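Local atomic coordinates of myosin-4 (Saccharomyces cerevisiae, PDB entry 3MMI), a protein that carries mRNAs such as ASH1 to the yeast bud as a type V myosin motor recruited through SHE3, represented here by its globular tail. Residues A[183-188]-A[249-253]; A[228-233]-A[344-348]; A[274-278]-A[306-310]; A[300-304]-A[328-332]. All blocks are in the same frame, centred on the assembly; numbering follows the deposited sequence.

Contact 1. Residues A[183-188]-A[249-253]; sequences SGDEKF and NIERL
R252 reaches across from helix 240-257 to lie over the ring of F188 and grip the start of helix 185-204. Its CB begins the contact 3.7 Å from F188 CE2. At chi1 -134°, away from the staggered positions, the chain leaves CA toward the phenylalanine and then runs extended from CG to NE, passing over the ring face. R252 CD sits almost above the ring centre, 3.5 Å from the F188 centroid, as a CH-pi contact. Beyond it R252 NE comes within 3.5 Å of F188 CG, and the guanidinium continues nearly parallel to the ring, with the two planes 14° apart. The edge of this flat group does the polar work. R252 NH1 donates to S183 O at 3.0 Å, almost in the guanidinium plane. R252 NH2 forms a salt bridge with D185 OD1, also at 3.0 Å, although the carboxylate stands about perpendicular and OD1 is approached from above its plane. A leucine here would remove the guanidinium, so that D185 would probably lose its salt-bridge partner and S183 O this donor. G184 is the N-cap of helix 185-204, so the arginine binds just where that helix begins. F188 packs further on M173 of helix 170-174, while I250 of helix 240-257 packs on I271 and I272 of helix 269-279.

Contact 2. Residues A[228-233]-A[344-348]; sequences FNDLIT and EIMLS
N229 and L347 pair through two hydrogen bonds that join a helix to an irregular length of chain. The N229 side-chain amide uses both its ends: OD1 accepts from L347 N at 2.9 Å, in the carbonyl plane and on a lone pair, while ND2 donates to L347 O at 2.9 Å along an almost straight line, with an N-H...O angle of 175°. With CG anti to its own carbonyl carbon (chi1 -74°), the amide faces the backbone of L347 and satisfies its N-H and its C=O together. A leucine in its place would offer neither donor nor acceptor, and both backbone groups of L347 would probably lose these partners, weakening the hold on the 344-348 chain at this point. Two further approaches involve polar groups: I345 O lies at the edge of the F228 ring, 3.4 Å from CE2, and M346, bent at chi2 and chi3, brings its SD to 3.9 Å from both N229 CG and N229 OD1. The remaining contacts are apolar. F228 CD2 meets L347 CD1 at 3.7 Å, the two side chains crossing at about a right angle. M346 CE reaches T233 CG2 at 3.9 Å, with I232 CG2 close by. The 344-348 chain thus crosses helix 209-234 at N229 and is also tied to helix 300-308, where Q302 NE2 donates to I345 O; L347 touches Q270 of helix 269-279.

Contact 3. Residues A[274-278]-A[306-310]; sequences AVKIL and ILLKY
Y310 OH is hydrogen-bonded to the backbone N of W240, and the ring it anchors meets the last residue of the 274-278 segment. L278 O lies at the edge of that ring, near its plane and 3.8 Å from CE1. The same ring takes the side chain of L278: CD2 comes to 3.8 Å from Y310 CD1, the two side chains running antiparallel alongside one another. With CG anti to the backbone N (chi1 -160°), the Y310 ring lies against L278 of helix 269-279, after the chain has left helix 300-308.

The rest is aliphatic packing, with no hydrogen bond between the segments. I306 is the central residue and uses two different branches. Its CD1 reaches A274 CB at 3.6 Å, where the alanine, with only a methyl, is consistent with the close backbone approach; the CA atoms of A274 and I306 are 6.9 Å apart. The I306 CG2 branch touches two residues of the other helix, 3.8 Å from L278 CD2 and 4.0 Å from I277 CG2. I277 CG2 in turn meets L307 CD2, the isoleucine and leucine side chains being roughly perpendicular.

Within this part of the DIL domain, helices 269-279 and 300-308 both pack on helix 209-234, A274 touching F228 and L231, and I306 touching I232. Elsewhere on helix 269-279, V275 rests on V246 of helix 240-257, while L307 packs on L328 of helix 322-338.

Contact 4. Residues A[300-304]-A[328-332]; sequences PAQIQ and LANVI
I332 and Q304 meet between two roughly antiparallel helices, whose short segments run 152° apart in direction with axes 9.5 Å from each other. Q304 has its CG anti to the backbone N (chi1 -170°) and stays extended beyond, so its chain stretches out from helix 300-308 and its amide ends beside the tip of the isoleucine. I332 CD1 is 3.4 Å from Q304 OE1 and 3.7 Å from Q304 CB, and the methyl thus lies against the amide as well as the stem. I332 places CG1 anti to its carbonyl carbon (chi1 -60°), which directs the longer branch across the gap: CG1 packs on P300 CB at 3.8 Å, and CD1 goes on to touch P300 O, at 3.6 Å, besides the glutamine.

P300 presents a pyrrolidine ring rather than a flexible chain. Its CG meets V331 CG1 at 3.7 Å, the branch that lies anti to the valine N, with the valine set crosswise to the ring. At the other end of the contact L328 divides its methyls: CD2 approaches P300 O, whereas CD1 lies 4.2 Å from I303 CG2 and also reaches the backbone of Q304. L328 and I303 both touch F288 of helix 285-292, which places this end deeper in the fold.

No hydrogen bond crosses the interface. P300 O, near two methyl groups, already accepts from Q304 N within its helix, so the association of the helices here rests mainly on apolar packing, with the CB end and the amide of Q304 both lying against the I332 methyl.

Overall arrangement
Contact 3 is the buried core of the set, contacts 1 and 4 are partly buried and contact 2 lies at the surface. Their chemistry differs: contacts 3 and 4 are almost wholly apolar, contact 2 relies on amide-to-backbone hydrogen bonds, and contact 1, though like contact 4 in burial, on an arginine stretched over a phenylalanine and bridged to an aspartate at a helix start. Contacts 3 and 4 share helix 300-308, with centres about 12 Å apart, and join through L307 and L328. Contact 2 touches both, and K309 NZ probably donates to L231 O. Contact 1 stands apart, its centre about 21 Å from that of contact 3, linked through the succession of helices 240-257 and 269-279.

Contact 1. Residues A[183-188]-A[249-253]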
loop_
_atom_site.group_PDB
_atom_site.type_symbol
_atom_site.label_atom_id
_atom_site.label_comp_id
_atom_site.label_asym_id
_atom_site.label_seq_id
_atom_site.Cartn_x
_atom_site.Cartn_y
_atom_site.Cartn_z
ATOM N N SER A 183 5.457 -11.269 27.235
ATOM C CA SER A 183 5.778 -9.868 27.148
ATOM C C SER A 183 5.459 -9.300 25.778
ATOM O O SER A 183 4.949 -8.204 25.662
ATOM C CB SER A 183 7.265 -9.701 27.350
ATOM O OG SER A 183 7.975 -10.489 26.433
ATOM N N GLY A 184 5.846 -10.068 24.764
ATOM C CA GLY A 184 5.610 -9.799 23.375
ATOM C C GLY A 184 6.826 -9.168 22.806
ATOM O O GLY A 184 6.941 -8.963 21.617
ATOM N N ASP A 185 7.743 -8.912 23.721
ATOM C CA ASP A 185 8.772 -7.886 23.714
ATOM C C ASP A 185 9.830 -8.016 22.652
ATOM O O ASP A 185 10.331 -7.074 22.142
ATOM C CB ASP A 185 9.491 -7.953 25.050
ATOM C CG ASP A 185 8.827 -7.165 26.112
ATOM O OD1 ASP A 185 7.758 -6.609 25.889
ATOM O OD2 ASP A 185 9.412 -7.105 27.194
ATOM N N GLU A 186 10.189 -9.235 22.397
ATOM C CA GLU A 186 11.215 -9.643 21.435
ATOM C C GLU A 186 10.661 -9.400 20.052
ATOM O O GLU A 186 11.372 -8.977 19.139
ATOM C CB GLU A 186 11.543 -11.127 21.611
ATOM C CG GLU A 186 12.970 -11.427 21.958
ATOM N N LYS A 187 9.388 -9.741 19.888
ATOM C CA LYS A 187 8.715 -9.638 18.604
ATOM C C LYS A 187 8.497 -8.138 18.306
ATOM O O LYS A 187 8.787 -7.664 17.191
ATOM C CB LYS A 187 7.398 -10.463 18.621
ATOM C CG LYS A 187 7.618 -11.957 18.622
ATOM C CD LYS A 187 6.363 -12.656 18.224
ATOM C CE LYS A 187 6.602 -14.172 18.061
ATOM N NZ LYS A 187 7.362 -14.657 19.175
ATOM N N PHE A 188 8.041 -7.402 19.286
ATOM C CA PHE A 188 7.909 -5.976 19.115
ATOM C C PHE A 188 9.237 -5.285 18.810
ATOM O O PHE A 188 9.353 -4.355 18.010
ATOM C CB PHE A 188 7.152 -5.281 20.270
ATOM C CG PHE A 188 5.644 -5.312 20.107
ATOM C CD1 PHE A 188 4.873 -6.246 20.792
ATOM C CD2 PHE A 188 4.996 -4.462 19.195
ATOM C CE1 PHE A 188 3.507 -6.319 20.595
ATOM C CE2 PHE A 188 3.604 -4.506 18.988
ATOM C CZ PHE A 188 2.843 -5.437 19.643
ATOM N N ASN A 249 -2.100 -4.177 21.852
ATOM C CA ASN A 249 -0.994 -4.576 20.976
ATOM C C ASN A 249 -0.984 -3.612 19.850
ATOM O O ASN A 249 0.125 -3.235 19.333
ATOM C CB ASN A 249 -1.106 -6.026 20.474
ATOM C CG ASN A 249 -0.916 -7.029 21.587
ATOM O OD1 ASN A 249 -1.344 -8.211 21.507
ATOM N ND2 ASN A 249 -0.184 -6.646 22.570
ATOM N N ILE A 250 -2.179 -3.192 19.434
ATOM C CA ILE A 250 -2.270 -2.298 18.289
ATOM C C ILE A 250 -1.610 -0.950 18.645
ATOM O O ILE A 250 -0.816 -0.354 17.924
ATOM C CB ILE A 250 -3.766 -2.111 17.809
ATOM C CG1 ILE A 250 -4.248 -3.377 17.029
ATOM C CG2 ILE A 250 -3.886 -0.905 16.930
ATOM C CD1 ILE A 250 -5.666 -3.292 16.672
ATOM N N GLU A 251 -1.996 -0.477 19.797
ATOM C CA GLU A 251 -1.417 0.810 20.322
ATOM C C GLU A 251 0.098 0.724 20.487
ATOM O O GLU A 251 0.780 1.622 20.119
ATOM C CB GLU A 251 -2.045 1.312 21.633
ATOM C CG GLU A 251 -3.598 1.511 21.721
ATOM C CD GLU A 251 -4.401 1.721 20.367
ATOM O OE1 GLU A 251 -5.291 0.840 20.035
ATOM O OE2 GLU A 251 -4.164 2.747 19.642
ATOM N N ARG A 252 0.629 -0.413 20.871
ATOM C CA ARG A 252 2.023 -0.651 20.811
ATOM C C ARG A 252 2.580 -0.563 19.406
ATOM O O ARG A 252 3.571 0.117 19.206
ATOM C CB ARG A 252 2.321 -2.051 21.375
ATOM C CG ARG A 252 3.444 -2.021 22.289
ATOM C CD ARG A 252 3.803 -3.420 22.787
ATOM N NE ARG A 252 5.222 -3.482 23.097
ATOM C CZ ARG A 252 5.809 -4.515 23.726
ATOM N NH1 ARG A 252 5.109 -5.570 24.177
ATOM N NH2 ARG A 252 7.082 -4.450 23.972
ATOM N N LEU A 253 2.001 -1.305 18.452
ATOM C CA LEU A 253 2.385 -1.209 17.015
ATOM C C LEU A 253 2.339 0.231 16.511
ATOM O O LEU A 253 3.244 0.686 15.776
ATOM C CB LEU A 253 1.442 -2.078 16.194
ATOM C CG LEU A 253 1.761 -2.151 14.713
ATOM C CD1 LEU A 253 1.427 -3.593 14.207
ATOM C CD2 LEU A 253 1.042 -1.043 14.006
#

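Contact 2. Residues A[228-233]-A[344-348]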
loop_
_atom_site.group_PDB
_atom_site.type_symbol
_atom_site.label_atom_id
_atom_site.label_comp_id
_atom_site.label_asym_id
_atom_site.label_seq_id
_atom_site.Cartn_x
_atom_site.Cartn_y
_atom_site.Cartn_z
ATOM N N PHE A 228 -7.373 -7.623 10.181
ATOM C CA PHE A 228 -8.817 -7.881 10.190
ATOM C C PHE A 228 -9.115 -9.318 9.588
ATOM O O PHE A 228 -9.918 -10.002 10.181
ATOM C CB PHE A 228 -9.579 -6.880 9.352
ATOM C CG PHE A 228 -11.019 -7.116 9.347
ATOM C CD1 PHE A 228 -11.791 -6.731 10.465
ATOM C CD2 PHE A 228 -11.629 -7.765 8.264
ATOM C CE1 PHE A 228 -13.100 -6.993 10.491
ATOM C CE2 PHE A 228 -12.968 -7.963 8.235
ATOM C CZ PHE A 228 -13.764 -7.586 9.312
ATOM N N ASN A 229 -8.550 -9.669 8.438
ATOM C CA ASN A 229 -8.821 -10.966 7.770
ATOM C C ASN A 229 -8.412 -12.107 8.717
ATOM O O ASN A 229 -9.138 -13.087 8.911
ATOM C CB ASN A 229 -8.062 -11.016 6.436
ATOM C CG ASN A 229 -8.700 -10.134 5.383
ATOM O OD1 ASN A 229 -9.730 -9.549 5.615
ATOM N ND2 ASN A 229 -8.085 -10.070 4.177
ATOM N N ASP A 230 -7.252 -11.960 9.370
ATOM C CA ASP A 230 -6.822 -13.005 10.328
ATOM C C ASP A 230 -7.629 -13.036 11.564
ATOM O O ASP A 230 -7.797 -14.111 12.217
ATOM C CB ASP A 230 -5.363 -12.856 10.720
ATOM C CG ASP A 230 -4.405 -13.214 9.591
ATOM O OD1 ASP A 230 -4.852 -13.760 8.545
ATOM O OD2 ASP A 230 -3.183 -12.850 9.723
ATOM N N LEU A 231 -8.155 -11.879 11.955
ATOM C CA LEU A 231 -9.017 -11.905 13.140
ATOM C C LEU A 231 -10.251 -12.807 12.847
ATOM O O LEU A 231 -10.658 -13.649 13.736
ATOM C CB LEU A 231 -9.495 -10.502 13.484
ATOM C CG LEU A 231 -10.613 -10.477 14.526
ATOM C CD1 LEU A 231 -10.005 -10.666 15.956
ATOM C CD2 LEU A 231 -11.458 -9.164 14.510
ATOM N N ILE A 232 -10.798 -12.689 11.652
ATOM C CA ILE A 232 -11.941 -13.515 11.284
ATOM C C ILE A 232 -11.555 -15.002 10.996
ATOM O O ILE A 232 -12.259 -15.829 11.400
ATOM C CB ILE A 232 -12.626 -13.027 9.966
ATOM C CG1 ILE A 232 -13.260 -11.645 10.131
ATOM C CG2 ILE A 232 -13.712 -14.066 9.499
ATOM C CD1 ILE A 232 -14.004 -11.426 11.393
ATOM N N THR A 233 -10.472 -15.284 10.291
ATOM C CA THR A 233 -10.231 -16.650 9.724
ATOM C C THR A 233 -9.459 -17.491 10.749
ATOM O O THR A 233 -9.713 -18.683 10.923
ATOM C CB THR A 233 -9.467 -16.656 8.412
ATOM O OG1 THR A 233 -8.288 -15.809 8.537
ATOM C CG2 THR A 233 -10.312 -16.065 7.451
ATOM N N GLU A 344 -18.541 -8.580 0.718
ATOM C CA GLU A 344 -17.333 -9.293 1.042
ATOM C C GLU A 344 -17.104 -9.208 2.513
ATOM O O GLU A 344 -17.260 -8.149 3.094
ATOM C CB GLU A 344 -16.111 -8.675 0.361
ATOM C CG GLU A 344 -16.248 -8.272 -1.115
ATOM C CD GLU A 344 -16.175 -9.467 -1.997
ATOM O OE1 GLU A 344 -15.935 -10.571 -1.412
ATOM O OE2 GLU A 344 -16.359 -9.287 -3.255
ATOM N N ILE A 345 -16.779 -10.295 3.169
ATOM C CA ILE A 345 -16.322 -10.231 4.515
ATOM C C ILE A 345 -14.794 -9.920 4.572
ATOM O O ILE A 345 -14.430 -8.949 5.286
ATOM C CB ILE A 345 -16.607 -11.469 5.275
ATOM C CG1 ILE A 345 -18.102 -11.691 5.393
ATOM C CG2 ILE A 345 -15.986 -11.502 6.613
ATOM C CD1 ILE A 345 -18.461 -13.036 6.187
ATOM N N MET A 346 -13.958 -10.651 3.781
ATOM C CA MET A 346 -12.533 -10.346 3.672
ATOM C C MET A 346 -12.384 -8.967 3.091
ATOM O O MET A 346 -13.106 -8.576 2.184
ATOM C CB MET A 346 -11.817 -11.431 2.795
ATOM C CG MET A 346 -12.125 -12.809 3.311
ATOM S SD MET A 346 -11.037 -13.158 4.699
ATOM C CE MET A 346 -12.124 -12.977 6.008
ATOM N N LEU A 347 -11.346 -8.276 3.531
ATOM C CA LEU A 347 -10.800 -7.043 2.824
ATOM C C LEU A 347 -9.660 -7.380 1.887
ATOM O O LEU A 347 -9.080 -8.403 2.065
ATOM C CB LEU A 347 -10.213 -6.062 3.889
ATOM C CG LEU A 347 -11.154 -5.718 5.033
ATOM C CD1 LEU A 347 -10.480 -4.923 6.204
ATOM C CD2 LEU A 347 -12.399 -4.877 4.465
ATOM N N SER A 348 -9.365 -6.464 0.950
ATOM C CA SER A 348 -8.241 -6.451 0.011
ATOM C C SER A 348 -7.537 -5.143 0.286
ATOM O O SER A 348 -8.192 -4.150 0.496
ATOM C CB SER A 348 -8.712 -6.212 -1.458
ATOM O OG SER A 348 -9.658 -7.128 -1.685
#

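Contact 3. Residues A[274-278]-A[306-310]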
loop_
_atom_site.group_PDB
_atom_site.type_symbol
_atom_site.label_atom_id
_atom_site.label_comp_id
_atom_site.label_asym_id
_atom_site.label_seq_id
_atom_site.Cartn_x
_atom_site.Cartn_y
_atom_site.Cartn_z
ATOM N N ALA A 274 -13.316 -3.578 14.893
ATOM C CA ALA A 274 -13.668 -5.042 15.137
ATOM C C ALA A 274 -13.340 -5.287 16.601
ATOM O O ALA A 274 -14.101 -5.860 17.340
ATOM C CB ALA A 274 -12.776 -5.936 14.244
ATOM N N VAL A 275 -12.161 -4.835 17.050
ATOM C CA VAL A 275 -11.873 -5.155 18.435
ATOM C C VAL A 275 -12.613 -4.214 19.397
ATOM O O VAL A 275 -12.900 -4.589 20.562
ATOM C CB VAL A 275 -10.329 -5.219 18.765
ATOM C CG1 VAL A 275 -9.625 -6.263 17.830
ATOM C CG2 VAL A 275 -9.671 -3.847 18.679
ATOM N N LYS A 276 -13.054 -3.054 18.954
ATOM C CA LYS A 276 -13.893 -2.259 19.813
ATOM C C LYS A 276 -15.265 -2.882 19.947
ATOM O O LYS A 276 -15.821 -2.892 20.991
ATOM C CB LYS A 276 -13.966 -0.777 19.408
ATOM C CG LYS A 276 -12.713 0.025 19.727
ATOM C CD LYS A 276 -12.830 1.472 19.337
ATOM C CE LYS A 276 -11.680 2.325 19.845
ATOM N NZ LYS A 276 -11.282 2.056 21.214
ATOM N N ILE A 277 -15.768 -3.445 18.866
ATOM C CA ILE A 277 -17.047 -4.121 18.936
ATOM C C ILE A 277 -17.021 -5.188 20.024
ATOM O O ILE A 277 -17.991 -5.408 20.712
ATOM C CB ILE A 277 -17.409 -4.700 17.520
ATOM C CG1 ILE A 277 -18.048 -3.556 16.734
ATOM C CG2 ILE A 277 -18.342 -5.846 17.662
ATOM C CD1 ILE A 277 -17.954 -3.710 15.356
ATOM N N LEU A 278 -15.888 -5.857 20.159
ATOM C CA LEU A 278 -15.768 -6.955 21.045
ATOM C C LEU A 278 -15.864 -6.506 22.513
ATOM O O LEU A 278 -16.223 -7.296 23.446
ATOM C CB LEU A 278 -14.433 -7.659 20.796
ATOM C CG LEU A 278 -14.419 -8.634 19.612
ATOM C CD1 LEU A 278 -12.952 -9.084 19.351
ATOM C CD2 LEU A 278 -15.402 -9.824 19.790
ATOM N N ILE A 306 -17.959 -11.211 13.265
ATOM C CA ILE A 306 -17.225 -10.976 14.521
ATOM C C ILE A 306 -18.044 -11.473 15.726
ATOM O O ILE A 306 -17.549 -12.175 16.592
ATOM C CB ILE A 306 -16.892 -9.491 14.763
ATOM C CG1 ILE A 306 -15.760 -8.958 13.834
ATOM C CG2 ILE A 306 -16.605 -9.212 16.259
ATOM C CD1 ILE A 306 -15.986 -7.515 13.571
ATOM N N LEU A 307 -19.323 -11.166 15.734
ATOM C CA LEU A 307 -20.187 -11.612 16.798
ATOM C C LEU A 307 -20.527 -13.150 16.829
ATOM O O LEU A 307 -20.869 -13.657 17.897
ATOM C CB LEU A 307 -21.544 -10.874 16.708
ATOM C CG LEU A 307 -21.498 -9.306 16.770
ATOM C CD1 LEU A 307 -22.803 -8.578 16.692
ATOM C CD2 LEU A 307 -20.854 -8.929 18.058
ATOM N N LEU A 308 -20.550 -13.856 15.687
ATOM C CA LEU A 308 -20.766 -15.300 15.716
ATOM C C LEU A 308 -19.603 -15.988 16.394
ATOM O O LEU A 308 -19.748 -17.104 16.802
ATOM C CB LEU A 308 -20.928 -15.838 14.236
ATOM C CG LEU A 308 -22.264 -15.390 13.655
ATOM C CD1 LEU A 308 -22.298 -15.517 12.158
ATOM C CD2 LEU A 308 -23.425 -16.087 14.339
ATOM N N LYS A 309 -18.412 -15.353 16.398
ATOM C CA LYS A 309 -17.170 -15.894 17.017
ATOM C C LYS A 309 -17.141 -15.597 18.559
ATOM O O LYS A 309 -16.196 -15.939 19.283
ATOM C CB LYS A 309 -15.929 -15.291 16.367
ATOM C CG LYS A 309 -15.843 -15.634 14.908
ATOM C CD LYS A 309 -14.628 -14.918 14.344
ATOM C CE LYS A 309 -13.448 -15.609 14.841
ATOM N NZ LYS A 309 -12.440 -15.966 13.728
ATOM N N TYR A 310 -18.155 -14.916 19.055
ATOM C CA TYR A 310 -18.114 -14.516 20.434
ATOM C C TYR A 310 -18.367 -15.622 21.467
ATOM O O TYR A 310 -19.439 -16.153 21.568
ATOM C CB TYR A 310 -19.097 -13.396 20.737
ATOM C CG TYR A 310 -18.728 -12.656 21.996
ATOM C CD1 TYR A 310 -18.114 -11.398 21.945
ATOM C CD2 TYR A 310 -18.956 -13.235 23.256
ATOM C CE1 TYR A 310 -17.721 -10.745 23.105
ATOM C CE2 TYR A 310 -18.590 -12.589 24.418
ATOM C CZ TYR A 310 -17.965 -11.328 24.332
ATOM O OH TYR A 310 -17.575 -10.655 25.510
#

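Contact 4. Residues A[300-304]-A[328-332]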
loop_
_atom_site.group_PDB
_atom_site.type_symbol
_atom_site.label_atom_id
_atom_site.label_comp_id
_atom_site.label_asym_id
_atom_site.label_seq_id
_atom_site.Cartn_x
_atom_site.Cartn_y
_atom_site.Cartn_z
ATOM N N PRO A 300 -22.541 -5.280 7.430
ATOM C CA PRO A 300 -23.267 -6.187 8.272
ATOM C C PRO A 300 -22.720 -7.626 8.364
ATOM O O PRO A 300 -22.768 -8.158 9.446
ATOM C CB PRO A 300 -24.686 -6.102 7.717
ATOM C CG PRO A 300 -24.749 -4.710 7.084
ATOM C CD PRO A 300 -23.388 -4.732 6.359
ATOM N N ALA A 301 -22.123 -8.178 7.300
ATOM C CA ALA A 301 -21.632 -9.601 7.303
ATOM C C ALA A 301 -20.351 -9.551 8.172
ATOM O O ALA A 301 -20.043 -10.488 8.883
ATOM C CB ALA A 301 -21.329 -10.053 5.928
ATOM N N GLN A 302 -19.556 -8.465 8.043
ATOM C CA GLN A 302 -18.282 -8.311 8.849
ATOM C C GLN A 302 -18.599 -8.233 10.291
ATOM O O GLN A 302 -18.037 -8.900 11.142
ATOM C CB GLN A 302 -17.527 -7.102 8.370
ATOM C CG GLN A 302 -16.830 -7.348 7.025
ATOM C CD GLN A 302 -16.290 -6.090 6.428
ATOM O OE1 GLN A 302 -16.890 -5.047 6.585
ATOM N NE2 GLN A 302 -15.293 -6.205 5.566
ATOM N N ILE A 303 -19.627 -7.467 10.616
ATOM C CA ILE A 303 -20.009 -7.354 11.986
ATOM C C ILE A 303 -20.593 -8.643 12.499
ATOM O O ILE A 303 -20.326 -9.044 13.679
ATOM C CB ILE A 303 -21.062 -6.208 12.214
ATOM C CG1 ILE A 303 -20.528 -4.849 11.833
ATOM C CG2 ILE A 303 -21.646 -6.242 13.635
ATOM C CD1 ILE A 303 -21.563 -3.804 11.872
ATOM N N GLN A 304 -21.450 -9.271 11.723
ATOM C CA GLN A 304 -21.914 -10.637 12.080
ATOM C C GLN A 304 -20.798 -11.600 12.224
ATOM O O GLN A 304 -20.811 -12.438 13.167
ATOM C CB GLN A 304 -22.978 -11.105 11.011
ATOM C CG GLN A 304 -23.664 -12.384 11.468
ATOM C CD GLN A 304 -24.279 -13.158 10.312
ATOM O OE1 GLN A 304 -23.694 -13.325 9.279
ATOM N NE2 GLN A 304 -25.494 -13.465 10.475
ATOM N N LEU A 328 -29.310 -8.923 12.500
ATOM C CA LEU A 328 -28.179 -9.002 11.471
ATOM C C LEU A 328 -28.413 -9.876 10.300
ATOM O O LEU A 328 -28.168 -9.454 9.195
ATOM C CB LEU A 328 -26.855 -9.353 12.183
ATOM C CG LEU A 328 -26.080 -8.196 12.873
ATOM C CD1 LEU A 328 -25.008 -8.743 13.790
ATOM C CD2 LEU A 328 -25.501 -7.229 11.860
ATOM N N ALA A 329 -28.869 -11.130 10.583
ATOM C CA ALA A 329 -29.277 -12.141 9.510
ATOM C C ALA A 329 -30.207 -11.469 8.550
ATOM O O ALA A 329 -29.986 -11.424 7.328
ATOM C CB ALA A 329 -29.889 -13.437 10.204
ATOM N N ASN A 330 -31.265 -10.893 9.088
ATOM C CA ASN A 330 -32.241 -10.165 8.212
ATOM C C ASN A 330 -31.738 -9.018 7.410
ATOM O O ASN A 330 -32.078 -8.836 6.235
ATOM C CB ASN A 330 -33.393 -9.717 9.109
ATOM C CG ASN A 330 -34.481 -10.810 9.279
ATOM O OD1 ASN A 330 -34.794 -11.197 10.417
ATOM N ND2 ASN A 330 -34.987 -11.330 8.169
ATOM N N VAL A 331 -30.794 -8.284 8.059
ATOM C CA VAL A 331 -30.112 -7.179 7.391
ATOM C C VAL A 331 -29.307 -7.651 6.253
ATOM O O VAL A 331 -29.407 -7.155 5.149
ATOM C CB VAL A 331 -29.233 -6.224 8.457
ATOM C CG1 VAL A 331 -28.394 -5.214 7.716
ATOM C CG2 VAL A 331 -30.191 -5.521 9.309
ATOM N N ILE A 332 -28.482 -8.630 6.556
ATOM C CA ILE A 332 -27.708 -9.342 5.463
ATOM C C ILE A 332 -28.608 -9.804 4.310
ATOM O O ILE A 332 -28.323 -9.568 3.111
ATOM C CB ILE A 332 -26.792 -10.433 6.063
ATOM C CG1 ILE A 332 -25.802 -9.691 7.029
ATOM C CG2 ILE A 332 -26.082 -11.246 4.872
ATOM C CD1 ILE A 332 -25.132 -10.526 8.068
#